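Local coordinates for tudor domain-containing protein 1 (Homo sapiens, PDB 5M9N) that probably acts in piRNA-guided repression of transposable elements during spermatogenesis, its Tudor domains binding Piwi proteins that carry methylated arginines, at residues Pro142-Lys154 with Val182-Ile194. Sequence-based numbering, arbitrary orientation. Where two conformers were deposited one is given.
Sequences PMQAIKCVLAGVK and VDKLENSSLVELI
With Val149 CG1 trans to its backbone N (chi1 174°) and Leu190 CG likewise (chi1 -169°), the two side chains slant across each other on one face of the sheet, Val149 CG1 lying 3.7 Å from Leu190 CD1. The other methyl, Val149 CG2, touches Leu185 CD1, the two side chains crossing at about a right angle, and Leu190 CG also rests on Ala151 CB (3.8 Å). On the opposite face Cys148 CB abuts Val191 CG2, while Leu150 CD1 reaches Leu193 CG at 3.7 Å, where Leu150 also touches Leu208 and Leu193 touches Val204 of helix 204-210. Strands 146-150 and 189-194 pair in parallel within the mixed sheet of the extended Tudor domain: Ser189 N donates to Lys147 O (2.8 Å, 175° at the hydrogen), Val149 N to Ser189 O, Val191 N to Val149 O and Ala151 N to Val191 O. Val182 N, and more weakly Asp183 N, bond to Leu190 O, a classic bulge between strands 182-184 and 189-194. At the start of the pairing, in the conformer given, bends at chi2 and chi4 let Lys147 NZ donate to Cys148 O (2.8 Å) from above the carbonyl plane, and a water links NZ to Ser188 OG. Lys147 O takes a second water besides Ser189 N; Ser189 OG is held by that water and by Lys184 NZ (2.7 Å), which satisfies the buried serine's hydroxyl where the pairing begins.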
loop_
_atom_site.group_PDB
_atom_site.type_symbol
_atom_site.label_atom_id
_atom_site.label_comp_id
_atom_site.label_asym_id
_atom_site.label_seq_id
_atom_site.Cartn_x
_atom_site.Cartn_y
_atom_site.Cartn_z
ATOM N N PRO A 142 4.167 10.429 -5.663
ATOM C CA PRO A 142 3.851 10.059 -4.298
ATOM C C PRO A 142 3.564 8.576 -4.150
ATOM O O PRO A 142 3.105 7.905 -5.096
ATOM C CB PRO A 142 2.642 10.934 -3.923
ATOM C CG PRO A 142 2.487 11.936 -5.005
ATOM C CD PRO A 142 3.418 11.616 -6.111
ATOM N N MET A 143 3.849 8.070 -2.959
ATOM C CA MET A 143 3.563 6.706 -2.621
ATOM C C MET A 143 2.080 6.350 -2.816
ATOM O O MET A 143 1.161 7.062 -2.360
ATOM C CB MET A 143 3.994 6.406 -1.180
ATOM C CG MET A 143 5.476 6.543 -0.938
ATOM S SD MET A 143 5.935 6.171 0.763
ATOM C CE MET A 143 5.146 7.545 1.578
ATOM N N GLN A 144 1.821 5.295 -3.557
ATOM C CA GLN A 144 0.467 5.067 -4.001
ATOM C C GLN A 144 -0.440 4.196 -3.125
ATOM O O GLN A 144 -1.632 4.133 -3.433
ATOM C CB GLN A 144 0.498 4.550 -5.415
ATOM C CG GLN A 144 1.137 5.558 -6.383
ATOM C CD GLN A 144 0.263 6.764 -6.658
ATOM O OE1 GLN A 144 -0.910 6.604 -7.079
ATOM N NE2 GLN A 144 0.806 7.947 -6.500
ATOM N N ALA A 145 0.083 3.468 -2.141
ATOM C CA ALA A 145 -0.739 2.610 -1.294
ATOM C C ALA A 145 -1.218 3.491 -0.163
ATOM O O ALA A 145 -0.401 4.050 0.567
ATOM C CB ALA A 145 0.037 1.449 -0.730
ATOM N N ILE A 146 -2.519 3.730 -0.097
ATOM C CA ILE A 146 -3.057 4.644 0.903
ATOM C C ILE A 146 -3.505 3.798 2.092
ATOM O O ILE A 146 -4.355 2.940 1.935
ATOM C CB ILE A 146 -4.223 5.442 0.346
ATOM C CG1 ILE A 146 -3.767 6.358 -0.796
ATOM C CG2 ILE A 146 -4.830 6.323 1.415
ATOM C CD1 ILE A 146 -4.828 6.488 -1.848
ATOM N N LYS A 147 -2.917 4.050 3.277
ATOM C CA LYS A 147 -3.231 3.288 4.465
ATOM C C LYS A 147 -4.532 3.777 5.098
ATOM O O LYS A 147 -4.690 4.959 5.370
ATOM C CB LYS A 147 -2.095 3.390 5.490
ATOM C CG LYS A 147 -2.379 2.629 6.768
ATOM C CD LYS A 147 -2.753 1.188 6.491
ATOM C CE LYS A 147 -3.300 0.579 7.765
ATOM N NZ LYS A 147 -4.346 1.317 8.555
ATOM N N CYS A 148 -5.441 2.837 5.339
ATOM C CA CYS A 148 -6.791 3.097 5.712
ATOM C C CYS A 148 -7.225 2.287 6.914
ATOM O O CYS A 148 -6.766 1.162 7.137
ATOM C CB CYS A 148 -7.723 2.726 4.549
ATOM S SG CYS A 148 -7.468 3.773 3.100
ATOM N N VAL A 149 -8.176 2.875 7.646
ATOM C CA VAL A 149 -8.929 2.235 8.672
ATOM C C VAL A 149 -10.421 2.480 8.360
ATOM O O VAL A 149 -10.784 3.581 8.041
ATOM C CB VAL A 149 -8.665 2.967 9.986
ATOM C CG1 VAL A 149 -9.552 2.428 11.109
ATOM C CG2 VAL A 149 -7.191 2.903 10.323
ATOM N N LEU A 150 -11.232 1.442 8.463
ATOM C CA LEU A 150 -12.617 1.501 8.090
ATOM C C LEU A 150 -13.409 2.228 9.191
ATOM O O LEU A 150 -13.389 1.785 10.324
ATOM C CB LEU A 150 -13.164 0.088 7.852
ATOM C CG LEU A 150 -14.541 0.157 7.156
ATOM C CD1 LEU A 150 -14.406 0.600 5.703
ATOM C CD2 LEU A 150 -15.288 -1.153 7.194
ATOM N N ALA A 151 -14.030 3.363 8.855
ATOM C CA ALA A 151 -14.858 4.212 9.774
ATOM C C ALA A 151 -16.066 3.520 10.362
ATOM O O ALA A 151 -16.716 2.706 9.707
ATOM C CB ALA A 151 -15.360 5.493 9.062
ATOM N N GLY A 152 -16.336 3.868 11.625
ATOM C CA GLY A 152 -17.591 3.549 12.309
ATOM C C GLY A 152 -17.715 2.146 12.867
ATOM O O GLY A 152 -18.792 1.792 13.328
ATOM N N VAL A 153 -16.647 1.347 12.828
ATOM C CA VAL A 153 -16.738 -0.066 13.200
ATOM C C VAL A 153 -15.640 -0.497 14.137
ATOM O O VAL A 153 -14.542 0.031 14.090
ATOM C CB VAL A 153 -16.738 -1.048 12.004
ATOM C CG1 VAL A 153 -18.011 -0.902 11.220
ATOM C CG2 VAL A 153 -15.466 -0.924 11.125
ATOM N N LYS A 154 -15.994 -1.449 15.005
ATOM C CA LYS A 154 -15.054 -2.177 15.864
ATOM C C LYS A 154 -15.390 -3.647 15.730
ATOM O O LYS A 154 -16.565 -3.988 15.496
ATOM C CB LYS A 154 -15.287 -1.836 17.312
ATOM C CG LYS A 154 -15.148 -0.382 17.700
ATOM C CD LYS A 154 -16.060 -0.059 18.900
ATOM C CE LYS A 154 -15.875 -1.001 20.082
ATOM N NZ LYS A 154 -16.394 -0.384 21.325
ATOM N N VAL A 182 -13.121 10.208 6.012
ATOM C CA VAL A 182 -13.883 10.723 7.148
ATOM C C VAL A 182 -12.969 11.551 8.090
ATOM O O VAL A 182 -13.412 12.568 8.643
ATOM C CB VAL A 182 -14.488 9.576 7.955
ATOM C CG1 VAL A 182 -15.254 10.110 9.152
ATOM C CG2 VAL A 182 -15.361 8.681 7.108
ATOM N N ASP A 183 -11.739 11.081 8.332
ATOM C CA ASP A 183 -10.771 11.768 9.221
ATOM C C ASP A 183 -9.331 11.393 8.886
ATOM O O ASP A 183 -9.107 10.406 8.201
ATOM C CB ASP A 183 -11.012 11.367 10.682
ATOM C CG ASP A 183 -10.296 12.292 11.720
ATOM O OD1 ASP A 183 -9.932 13.474 11.407
ATOM O OD2 ASP A 183 -10.139 11.811 12.884
ATOM N N LYS A 184 -8.384 12.185 9.372
ATOM C CA LYS A 184 -6.965 11.857 9.279
ATOM C C LYS A 184 -6.392 11.401 10.635
ATOM O O LYS A 184 -6.522 12.108 11.613
ATOM C CB LYS A 184 -6.190 13.075 8.826
ATOM C CG LYS A 184 -6.666 13.683 7.530
ATOM C CD LYS A 184 -6.710 12.675 6.417
ATOM C CE LYS A 184 -5.387 11.924 6.286
ATOM N NZ LYS A 184 -5.293 11.369 4.946
ATOM N N LEU A 185 -5.796 10.213 10.661
ATOM C CA LEU A 185 -5.159 9.664 11.846
ATOM C C LEU A 185 -3.675 9.873 11.672
ATOM O O LEU A 185 -3.218 10.387 10.643
ATOM C CB LEU A 185 -5.501 8.182 12.015
ATOM C CG LEU A 185 -6.992 7.892 11.952
ATOM C CD1 LEU A 185 -7.306 6.405 12.039
ATOM C CD2 LEU A 185 -7.723 8.686 13.032
ATOM N N GLU A 186 -2.906 9.476 12.677
ATOM C CA GLU A 186 -1.486 9.784 12.663
ATOM C C GLU A 186 -0.781 9.172 11.460
ATOM O O GLU A 186 -0.102 9.871 10.709
ATOM C CB GLU A 186 -0.811 9.353 13.983
ATOM C CG GLU A 186 0.644 9.849 14.079
ATOM C CD GLU A 186 1.333 9.432 15.364
ATOM O OE1 GLU A 186 0.797 9.781 16.422
ATOM O OE2 GLU A 186 2.405 8.775 15.322
ATOM N N ASN A 187 -0.914 7.875 11.258
ATOM C CA ASN A 187 -0.258 7.285 10.110
ATOM C C ASN A 187 -1.244 6.784 9.024
ATOM O O ASN A 187 -0.835 6.113 8.095
ATOM C CB ASN A 187 0.746 6.213 10.563
ATOM C CG ASN A 187 1.969 6.820 11.268
ATOM O OD1 ASN A 187 3.046 6.992 10.666
ATOM N ND2 ASN A 187 1.800 7.170 12.556
ATOM N N SER A 188 -2.518 7.168 9.112
ATOM C CA SER A 188 -3.503 6.678 8.122
ATOM C C SER A 188 -4.752 7.538 7.923
ATOM O O SER A 188 -4.904 8.558 8.560
ATOM C CB SER A 188 -3.916 5.276 8.524
ATOM O OG SER A 188 -4.561 5.282 9.717
ATOM N N SER A 189 -5.607 7.113 6.992
ATOM C CA SER A 189 -6.916 7.716 6.797
ATOM C C SER A 189 -8.061 6.840 7.279
ATOM O O SER A 189 -8.107 5.675 6.969
ATOM C CB SER A 189 -7.137 8.028 5.336
ATOM O OG SER A 189 -6.129 8.853 4.843
ATOM N N LEU A 190 -8.999 7.439 8.015
ATOM C CA LEU A 190 -10.238 6.805 8.365
ATOM C C LEU A 190 -11.164 7.020 7.166
ATOM O O LEU A 190 -11.357 8.137 6.762
ATOM C CB LEU A 190 -10.842 7.482 9.598
ATOM C CG LEU A 190 -12.012 6.766 10.259
ATOM C CD1 LEU A 190 -11.649 5.434 10.902
ATOM C CD2 LEU A 190 -12.678 7.674 11.311
ATOM N N VAL A 191 -11.745 5.967 6.636
ATOM C CA VAL A 191 -12.528 6.083 5.371
ATOM C C VAL A 191 -13.825 5.304 5.438
ATOM O O VAL A 191 -13.973 4.379 6.250
ATOM C CB VAL A 191 -11.730 5.548 4.136
ATOM C CG1 VAL A 191 -10.505 6.396 3.817
ATOM C CG2 VAL A 191 -11.404 4.084 4.282
ATOM N N GLU A 192 -14.781 5.694 4.591
ATOM C CA GLU A 192 -15.908 4.836 4.263
ATOM C C GLU A 192 -15.616 4.241 2.919
ATOM O O GLU A 192 -15.007 4.903 2.080
ATOM C CB GLU A 192 -17.204 5.637 4.152
ATOM C CG GLU A 192 -17.912 5.886 5.458
ATOM C CD GLU A 192 -18.987 6.933 5.320
ATOM O OE1 GLU A 192 -19.325 7.297 4.186
ATOM O OE2 GLU A 192 -19.493 7.411 6.348
ATOM N N LEU A 193 -16.034 3.000 2.718
ATOM C CA LEU A 193 -15.911 2.314 1.439
ATOM C C LEU A 193 -17.318 2.072 0.912
ATOM O O LEU A 193 -18.091 1.384 1.561
ATOM C CB LEU A 193 -15.246 0.973 1.608
ATOM C CG LEU A 193 -13.786 0.941 2.104
ATOM C CD1 LEU A 193 -13.318 -0.495 2.099
ATOM C CD2 LEU A 193 -12.916 1.827 1.244
ATOM N N ILE A 194 -17.614 2.595 -0.280
ATOM C CA ILE A 194 -18.988 2.594 -0.795
ATOM C C ILE A 194 -18.967 2.068 -2.214
ATOM O O ILE A 194 -18.302 2.618 -3.075
ATOM C CB ILE A 194 -19.593 4.009 -0.767
ATOM C CG1 ILE A 194 -19.573 4.572 0.666
ATOM C CG2 ILE A 194 -21.043 4.005 -1.255
ATOM C CD1 ILE A 194 -19.590 6.082 0.721
HETATM O O HOH W 1 -3.788 7.455 4.482
HETATM O O HOH W 2 -3.853 2.788 10.778
#